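Local coordinates for polysialic acid O-acetyltransferase (Escherichia coli, PDB 3JQY), which catalyses the transfer of acetyl groups from acetyl-CoA to the O7 or O9 hydroxyls of capsular polysialic acid, acting on long sialic acid polymers, at the interface of chains A and B. Sequence-based numbering; all coordinates share one arbitrary frame. Chains: chain A/B, Polysialic acid O-acetyltransferase.

Contacts 1, 2 and 3 are neighbouring patches of one subunit boundary in the NeuO homotrimer. The C-alpha centres of contacts 1 and 3 lie about 7 Å apart, and the two share A:Asp151, A:Lys155 and B:Ile229; contact 2 is centred about 11 Å from contact 1 and 10 Å from contact 3. Strand 149-151 of chain A runs through all three, pairing with strand 218-220 of chain B across contacts 1 and 2. The C-terminal helix 233-245 of chain B contributes to contacts 1 and 3. Contact 2 includes residues likely to bind acetyl-CoA, so assembly and the likely active-site region meet there.

Contact 1: the interface of chains A and B. Residues chain A 151-152, 155; chain B 203, 217-219, 229, 239, 243.
A:Ile152 carries CG1 between its backbone N and carbonyl carbon (chi1 59°), a crowded position that sends CD1 toward B:Asn217, while B:His239, with CG anti to the backbone N (chi1 177°), swings its imidazole toward the A:Ile152 carbonyl. This is a trimer contact of a hexapeptide-repeat transferase, where a chain A loop packs against the C-terminal helix 233-245 of chain B. The tip of A:Ile152 settles on B:Asn217, CD1 lying 3.6 Å from its CA, and the CG2 branch points to B:Ile218 and to the sulphur of B:Met203, 4.0 Å from SD. A:Ile152 N donates to B:Asn217 O at 2.9 Å, from above the carbonyl plane, extending the antiparallel bridge between A:Asp151 and B:Ile218. A:Ile152 O sits in plane at the edge of the B:His239 ring, near CE1. That same oxygen accepts a 3.0 Å bond from the side-chain amine NZ of A:Lys155, whose chain bends at chi2 and chi4 and crosses the imidazole at about a right angle, CD lying 3.7 Å from CE1 of B:His239. An alanine in place of A:Lys155 would probably leave the A:Ile152 carbonyl without its side-chain donor and open a gap beside the imidazole. B:Ile229 CD1 lies over one face of that ring, toward the rim, and B:Thr243 OG1 likewise over the other, which probably limits its tilt. B:Ile229 N also donates to A:Lys155 O at 3.0 Å.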
loop_
_atom_site.group_PDB
_atom_site.type_symbol
_atom_site.label_atom_id
_atom_site.label_comp_id
_atom_site.label_asym_id
_atom_site.label_seq_id
_atom_site.Cartn_x
_atom_site.Cartn_y
_atom_site.Cartn_z
ATOM N N ASP A 151 21.639 -18.944 3.213
ATOM C CA ASP A 151 22.901 -18.509 2.627
ATOM C C ASP A 151 23.383 -19.592 1.660
ATOM O O ASP A 151 23.371 -20.778 1.998
ATOM C CB ASP A 151 23.935 -18.272 3.730
ATOM C CG ASP A 151 25.288 -17.873 3.186
ATOM O OD1 ASP A 151 25.569 -16.660 3.128
ATOM O OD2 ASP A 151 26.067 -18.773 2.808
ATOM N N ILE A 152 23.791 -19.199 0.455
ATOM C CA ILE A 152 24.110 -20.184 -0.582
ATOM C C ILE A 152 25.406 -20.940 -0.304
ATOM O O ILE A 152 25.639 -22.022 -0.850
ATOM C CB ILE A 152 24.181 -19.556 -1.991
ATOM C CG1 ILE A 152 25.244 -18.460 -2.049
ATOM C CG2 ILE A 152 22.817 -19.011 -2.408
ATOM C CD1 ILE A 152 25.386 -17.837 -3.424
ATOM N N LYS A 155 24.514 -22.897 3.333
ATOM C CA LYS A 155 23.344 -23.736 3.064
ATOM C C LYS A 155 22.347 -23.696 4.226
ATOM O O LYS A 155 21.322 -24.378 4.210
ATOM C CB LYS A 155 23.767 -25.176 2.770
ATOM C CG LYS A 155 25.003 -25.296 1.883
ATOM C CD LYS A 155 24.662 -25.221 0.406
ATOM C CE LYS A 155 25.822 -25.721 -0.466
ATOM N NZ LYS A 155 26.922 -24.717 -0.676
ATOM N N MET B 203 20.029 -14.527 -6.941
ATOM C CA MET B 203 20.383 -14.895 -5.570
ATOM C C MET B 203 20.621 -13.699 -4.642
ATOM O O MET B 203 21.549 -13.698 -3.836
ATOM C CB MET B 203 21.572 -15.862 -5.568
ATOM C CG MET B 203 21.197 -17.240 -6.123
ATOM S SD MET B 203 22.583 -18.390 -6.312
ATOM C CE MET B 203 23.440 -17.629 -7.690
ATOM N N ASN B 217 24.000 -13.429 -2.043
ATOM C CA ASN B 217 24.335 -14.828 -1.810
ATOM C C ASN B 217 23.248 -15.571 -1.050
ATOM O O ASN B 217 23.543 -16.326 -0.128
ATOM C CB ASN B 217 25.653 -14.933 -1.042
ATOM C CG ASN B 217 26.815 -14.289 -1.779
ATOM O OD1 ASN B 217 27.649 -13.606 -1.180
ATOM N ND2 ASN B 217 26.870 -14.498 -3.084
ATOM N N ILE B 218 21.992 -15.366 -1.438
ATOM C CA ILE B 218 20.886 -16.064 -0.787
ATOM C C ILE B 218 20.001 -16.813 -1.776
ATOM O O ILE B 218 20.072 -16.597 -2.987
ATOM C CB ILE B 218 20.000 -15.093 0.039
ATOM C CG1 ILE B 218 19.381 -14.016 -0.860
ATOM C CG2 ILE B 218 20.809 -14.443 1.138
ATOM C CD1 ILE B 218 18.051 -14.399 -1.466
ATOM N N ILE B 219 19.166 -17.693 -1.234
ATOM C CA ILE B 219 18.150 -18.406 -1.996
ATOM C C ILE B 219 17.028 -18.762 -1.018
ATOM O O ILE B 219 17.269 -18.887 0.182
ATOM C CB ILE B 219 18.724 -19.675 -2.666
ATOM C CG1 ILE B 219 17.802 -20.153 -3.792
ATOM C CG2 ILE B 219 18.963 -20.785 -1.638
ATOM C CD1 ILE B 219 18.434 -21.200 -4.701
ATOM N N ILE B 229 19.232 -25.971 2.865
ATOM C CA ILE B 229 18.860 -26.019 1.458
ATOM C C ILE B 229 18.459 -27.435 1.031
ATOM O O ILE B 229 17.495 -27.618 0.283
ATOM C CB ILE B 229 19.995 -25.492 0.562
ATOM C CG1 ILE B 229 20.110 -23.970 0.710
ATOM C CG2 ILE B 229 19.756 -25.886 -0.886
ATOM C CD1 ILE B 229 21.223 -23.348 -0.096
ATOM N N HIS B 239 19.549 -24.383 -6.474
ATOM C CA HIS B 239 20.833 -24.091 -5.853
ATOM C C HIS B 239 21.974 -24.725 -6.647
ATOM O O HIS B 239 22.972 -24.074 -6.939
ATOM C CB HIS B 239 20.854 -24.583 -4.403
ATOM C CG HIS B 239 22.172 -24.392 -3.718
ATOM N ND1 HIS B 239 22.590 -23.175 -3.224
ATOM C CD2 HIS B 239 23.166 -25.271 -3.448
ATOM C CE1 HIS B 239 23.787 -23.310 -2.680
ATOM N NE2 HIS B 239 24.159 -24.571 -2.803
ATOM N N THR B 243 24.742 -22.364 -8.642
ATOM C CA THR B 243 26.021 -22.211 -7.936
ATOM C C THR B 243 27.089 -23.241 -8.303
ATOM O O THR B 243 28.269 -23.048 -8.005
ATOM C CB THR B 243 25.842 -22.243 -6.399
ATOM O OG1 THR B 243 25.503 -23.572 -5.977
ATOM C CG2 THR B 243 24.758 -21.271 -5.971
#

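Contact 2: the interface of chains A and B. Residues chain A 145, 147-149; chain B 134, 171, 189, 220-222.
Two hydrogen bonds join A:His147 and A:Pro148 to the segment of chain B that follows strand 218-220. The imidazole ND1 of A:His147 donates to the carbonyl O of B:Arg222 at 2.8 Å, 158° at the hydrogen, with the acceptor almost in the ring plane; the bond helps to fix the rotation of the ring about its CB-CG axis. B:Ala221 N donates to A:Pro148 O at 3.1 Å, next to the antiparallel bridge between A:Ile149 and B:Trp220.

A CH-pi contact and an edge-to-face pair meet the same histidine. B:Met134, bent at chi3 (68°), meets it tip to tip and lays its methyl CE over the ring centre, 3.6 Å from the centroid. The imidazole of A:His147 turns its CD2 edge to the face of the six-membered ring of B:Trp171, planes 76° apart. A:His147, likely the catalytic base, and A:Asp145 probably take part in acetyl-CoA binding, so these chain B partners may brace an active site between subunits of this left-handed beta-helix enzyme.

Apolar packing fills the rest. A:Ile149 crosses B:Trp171 at about a right angle, with CG1 4.0 Å from CZ3. B:Val189 CG1 backs the indole on the face opposite A:His147, and A:Asp145 O lies in plane at its edge, 3.8 Å from CH2.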
loop_
_atom_site.group_PDB
_atom_site.type_symbol
_atom_site.label_atom_id
_atom_site.label_comp_id
_atom_site.label_asym_id
_atom_site.label_seq_id
_atom_site.Cartn_x
_atom_site.Cartn_y
_atom_site.Cartn_z
ATOM N N ASP A 145 9.071 -14.258 8.656
ATOM C CA ASP A 145 9.005 -14.011 7.212
ATOM C C ASP A 145 8.020 -14.914 6.481
ATOM O O ASP A 145 7.589 -14.596 5.370
ATOM C CB ASP A 145 10.383 -14.153 6.554
ATOM C CG ASP A 145 11.304 -12.992 6.856
ATOM O OD1 ASP A 145 10.874 -12.040 7.544
ATOM O OD2 ASP A 145 12.469 -13.033 6.404
ATOM N N HIS A 147 8.523 -17.772 5.088
ATOM C CA HIS A 147 9.254 -18.759 4.288
ATOM C C HIS A 147 10.746 -18.603 4.535
ATOM O O HIS A 147 11.221 -17.501 4.808
ATOM C CB HIS A 147 8.960 -18.590 2.792
ATOM C CG HIS A 147 7.508 -18.691 2.448
ATOM N ND1 HIS A 147 6.898 -19.889 2.146
ATOM C CD2 HIS A 147 6.545 -17.743 2.361
ATOM C CE1 HIS A 147 5.620 -19.674 1.886
ATOM N NE2 HIS A 147 5.380 -18.381 2.011
ATOM N N PRO A 148 11.496 -19.709 4.434
ATOM C CA PRO A 148 12.916 -19.640 4.797
ATOM C C PRO A 148 13.797 -19.071 3.692
ATOM O O PRO A 148 13.536 -19.287 2.506
ATOM C CB PRO A 148 13.283 -21.102 5.054
ATOM C CG PRO A 148 12.317 -21.894 4.233
ATOM C CD PRO A 148 11.055 -21.080 4.120
ATOM N N ILE A 149 14.836 -18.347 4.100
ATOM C CA ILE A 149 15.881 -17.889 3.194
ATOM C C ILE A 149 17.200 -18.455 3.710
ATOM O O ILE A 149 17.448 -18.459 4.922
ATOM C CB ILE A 149 15.941 -16.352 3.146
ATOM C CG1 ILE A 149 14.630 -15.795 2.577
ATOM C CG2 ILE A 149 17.147 -15.873 2.330
ATOM C CD1 ILE A 149 14.520 -14.278 2.627
ATOM N N MET B 134 7.032 -17.872 -6.736
ATOM C CA MET B 134 6.025 -17.661 -5.709
ATOM C C MET B 134 5.729 -16.170 -5.665
ATOM O O MET B 134 6.528 -15.385 -5.153
ATOM C CB MET B 134 6.525 -18.150 -4.344
ATOM C CG MET B 134 5.493 -18.009 -3.218
ATOM S SD MET B 134 5.971 -18.921 -1.729
ATOM C CE MET B 134 7.394 -17.973 -1.190
ATOM N N TRP B 171 10.853 -15.331 -5.536
ATOM C CA TRP B 171 9.804 -15.073 -4.557
ATOM C C TRP B 171 9.539 -13.573 -4.540
ATOM O O TRP B 171 10.409 -12.786 -4.141
ATOM C CB TRP B 171 10.240 -15.574 -3.177
ATOM C CG TRP B 171 9.342 -15.166 -2.022
ATOM C CD1 TRP B 171 8.072 -14.681 -2.094
ATOM C CD2 TRP B 171 9.662 -15.247 -0.625
ATOM N NE1 TRP B 171 7.578 -14.438 -0.827
ATOM C CE2 TRP B 171 8.536 -14.784 0.092
ATOM C CE3 TRP B 171 10.792 -15.660 0.086
ATOM C CZ2 TRP B 171 8.516 -14.713 1.484
ATOM C CZ3 TRP B 171 10.765 -15.600 1.472
ATOM C CH2 TRP B 171 9.636 -15.127 2.155
ATOM N N VAL B 189 14.727 -12.757 -3.980
ATOM C CA VAL B 189 13.580 -12.481 -3.121
ATOM C C VAL B 189 13.307 -10.984 -3.118
ATOM O O VAL B 189 14.216 -10.187 -2.881
ATOM C CB VAL B 189 13.872 -12.910 -1.684
ATOM C CG1 VAL B 189 12.730 -12.508 -0.760
ATOM C CG2 VAL B 189 14.140 -14.406 -1.606
ATOM N N TRP B 220 15.808 -18.907 -1.527
ATOM C CA TRP B 220 14.631 -19.145 -0.683
ATOM C C TRP B 220 14.041 -20.523 -0.946
ATOM O O TRP B 220 14.392 -21.179 -1.924
ATOM C CB TRP B 220 13.564 -18.085 -0.980
ATOM C CG TRP B 220 13.108 -18.159 -2.411
ATOM C CD1 TRP B 220 13.752 -17.650 -3.502
ATOM C CD2 TRP B 220 11.936 -18.821 -2.907
ATOM N NE1 TRP B 220 13.048 -17.941 -4.648
ATOM C CE2 TRP B 220 11.929 -18.660 -4.311
ATOM C CE3 TRP B 220 10.883 -19.517 -2.300
ATOM C CZ2 TRP B 220 10.908 -19.170 -5.119
ATOM C CZ3 TRP B 220 9.870 -20.035 -3.109
ATOM C CH2 TRP B 220 9.893 -19.859 -4.499
ATOM N N ALA B 221 13.136 -20.957 -0.071
ATOM C CA ALA B 221 12.363 -22.170 -0.314
ATOM C C ALA B 221 10.928 -21.980 0.157
ATOM O O ALA B 221 10.643 -21.114 0.989
ATOM C CB ALA B 221 13.003 -23.371 0.381
ATOM N N ARG B 222 10.027 -22.802 -0.368
ATOM C CA ARG B 222 8.612 -22.668 -0.057
ATOM C C ARG B 222 8.267 -23.260 1.317
ATOM O O ARG B 222 7.512 -22.665 2.085
ATOM C CB ARG B 222 7.774 -23.316 -1.159
ATOM C CG ARG B 222 6.354 -22.788 -1.265
ATOM C CD ARG B 222 5.636 -23.392 -2.465
ATOM N NE ARG B 222 6.018 -22.787 -3.741
ATOM C CZ ARG B 222 5.284 -21.874 -4.371
ATOM N NH1 ARG B 222 5.676 -21.376 -5.537
ATOM N NH2 ARG B 222 4.144 -21.462 -3.829
#

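Contact 3: the interface of chains A and B. Residues chain A 150-151, 155-157; chain B 227-229, 235.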
loop_
_atom_site.group_PDB
_atom_site.type_symbol
_atom_site.label_atom_id
_atom_site.label_comp_id
_atom_site.label_asym_id
_atom_site.label_seq_id
_atom_site.Cartn_x
_atom_site.Cartn_y
_atom_site.Cartn_z
ATOM N N PHE A 150 18.036 -18.935 2.790
ATOM C CA PHE A 150 19.304 -19.574 3.141
ATOM C C PHE A 150 20.494 -18.836 2.547
ATOM O O PHE A 150 20.385 -18.190 1.500
ATOM C CB PHE A 150 19.334 -21.016 2.624
ATOM C CG PHE A 150 18.119 -21.810 2.975
ATOM C CD1 PHE A 150 18.109 -22.618 4.101
ATOM C CD2 PHE A 150 16.977 -21.748 2.187
ATOM C CE1 PHE A 150 16.984 -23.347 4.439
ATOM C CE2 PHE A 150 15.844 -22.480 2.525
ATOM C CZ PHE A 150 15.855 -23.283 3.649
ATOM N N ASP A 151 21.639 -18.944 3.213
ATOM C CA ASP A 151 22.901 -18.509 2.627
ATOM C C ASP A 151 23.383 -19.592 1.660
ATOM O O ASP A 151 23.371 -20.778 1.998
ATOM C CB ASP A 151 23.935 -18.272 3.730
ATOM C CG ASP A 151 25.288 -17.873 3.186
ATOM O OD1 ASP A 151 25.569 -16.660 3.128
ATOM O OD2 ASP A 151 26.067 -18.773 2.808
ATOM N N LYS A 155 24.514 -22.897 3.333
ATOM C CA LYS A 155 23.344 -23.736 3.064
ATOM C C LYS A 155 22.347 -23.696 4.226
ATOM O O LYS A 155 21.322 -24.378 4.210
ATOM C CB LYS A 155 23.767 -25.176 2.770
ATOM C CG LYS A 155 25.003 -25.296 1.883
ATOM C CD LYS A 155 24.662 -25.221 0.406
ATOM C CE LYS A 155 25.822 -25.721 -0.466
ATOM N NZ LYS A 155 26.922 -24.717 -0.676
ATOM N N LYS A 156 22.657 -22.880 5.228
ATOM C CA LYS A 156 21.822 -22.768 6.417
ATOM C C LYS A 156 20.849 -21.599 6.338
ATOM O O LYS A 156 21.135 -20.575 5.724
ATOM C CB LYS A 156 22.691 -22.609 7.662
ATOM C CG LYS A 156 23.502 -23.848 8.013
ATOM C CD LYS A 156 24.310 -23.625 9.279
ATOM C CE LYS A 156 25.206 -22.403 9.149
ATOM N NZ LYS A 156 25.907 -22.081 10.426
ATOM N N ARG A 157 19.700 -21.764 6.979
ATOM C CA ARG A 157 18.709 -20.700 7.051
ATOM C C ARG A 157 19.253 -19.483 7.801
ATOM O O ARG A 157 19.947 -19.622 8.811
ATOM C CB ARG A 157 17.427 -21.215 7.706
ATOM C CG ARG A 157 16.413 -20.125 7.946
ATOM C CD ARG A 157 15.048 -20.675 8.339
ATOM N NE ARG A 157 14.088 -19.578 8.374
ATOM C CZ ARG A 157 12.836 -19.672 8.806
ATOM N NH1 ARG A 157 12.365 -20.824 9.259
ATOM N NH2 ARG A 157 12.057 -18.600 8.789
ATOM N N GLU B 227 15.357 -26.285 7.147
ATOM C CA GLU B 227 16.391 -25.562 7.884
ATOM C C GLU B 227 17.698 -25.531 7.094
ATOM O O GLU B 227 18.581 -24.709 7.355
ATOM C CB GLU B 227 16.611 -26.186 9.264
ATOM C CG GLU B 227 15.333 -26.339 10.076
ATOM C CD GLU B 227 15.588 -26.434 11.572
ATOM O OE1 GLU B 227 14.622 -26.278 12.349
ATOM O OE2 GLU B 227 16.753 -26.656 11.968
ATOM N N LEU B 228 17.808 -26.437 6.127
ATOM C CA LEU B 228 18.946 -26.474 5.218
ATOM C C LEU B 228 18.425 -26.470 3.795
ATOM O O LEU B 228 17.310 -26.918 3.543
ATOM C CB LEU B 228 19.777 -27.737 5.434
ATOM C CG LEU B 228 20.456 -27.932 6.789
ATOM C CD1 LEU B 228 21.026 -29.343 6.887
ATOM C CD2 LEU B 228 21.539 -26.888 6.999
ATOM N N ILE B 229 19.232 -25.971 2.865
ATOM C CA ILE B 229 18.860 -26.019 1.458
ATOM C C ILE B 229 18.459 -27.435 1.031
ATOM O O ILE B 229 17.495 -27.618 0.283
ATOM C CB ILE B 229 19.995 -25.492 0.562
ATOM C CG1 ILE B 229 20.110 -23.970 0.710
ATOM C CG2 ILE B 229 19.756 -25.886 -0.886
ATOM C CD1 ILE B 229 21.223 -23.348 -0.096
ATOM N N CYS B 235 14.451 -26.105 -4.048
ATOM C CA CYS B 235 15.531 -25.236 -3.606
ATOM C C CYS B 235 16.883 -25.866 -3.930
ATOM O O CYS B 235 17.764 -25.218 -4.493
ATOM C CB CYS B 235 15.417 -24.983 -2.101
ATOM S SG CYS B 235 16.598 -23.786 -1.472
#
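A:Phe150 and B:Ile229 meet at a subunit boundary of the NeuO homotrimer, a mixed backbone and apolar interface that ties strand 149-151 and the following loop of chain A to the segment leading into the C-terminal helix of chain B. In this hexapeptide-repeat acetyltransferase the joint consists of a short antiparallel bridge, A:Lys156 with B:Leu228, lying next to an aromatic ring. Besides the bond from B:Ile229 N to A:Lys155 O, the bridge uses A:Arg157 N, which donates to B:Glu227 O at 3.2 Å, a long bond and a less certain one because B:Glu227 is poorly ordered. The carboxylate of B:Glu227 is not in contact with the A:Arg157 guanidinium in this model.

The ring of A:Phe150, its CG anti to the carbonyl carbon (chi1 -49°), reaches along the backbone of residues 227-229 of chain B. Its CE1 corner comes within 3.5 Å of the carbonyl carbon C of B:Leu228, and B:Glu227 C lies at the ring edge, in plane. Closer to the main chain, A:Phe150 and B:Ile229 slide past each other in opposite directions, CB of the phenylalanine touching CG1 of the isoleucine at 3.6 Å. B:Cys235, on helix 233-245, adds a looser contact, its thiol SG 4.2 Å from CD2 of A:Phe150. A:Lys156 and B:Leu228 lie side by side and point the same way, the lysine CG packing 3.8 Å from the leucine methyl CD2.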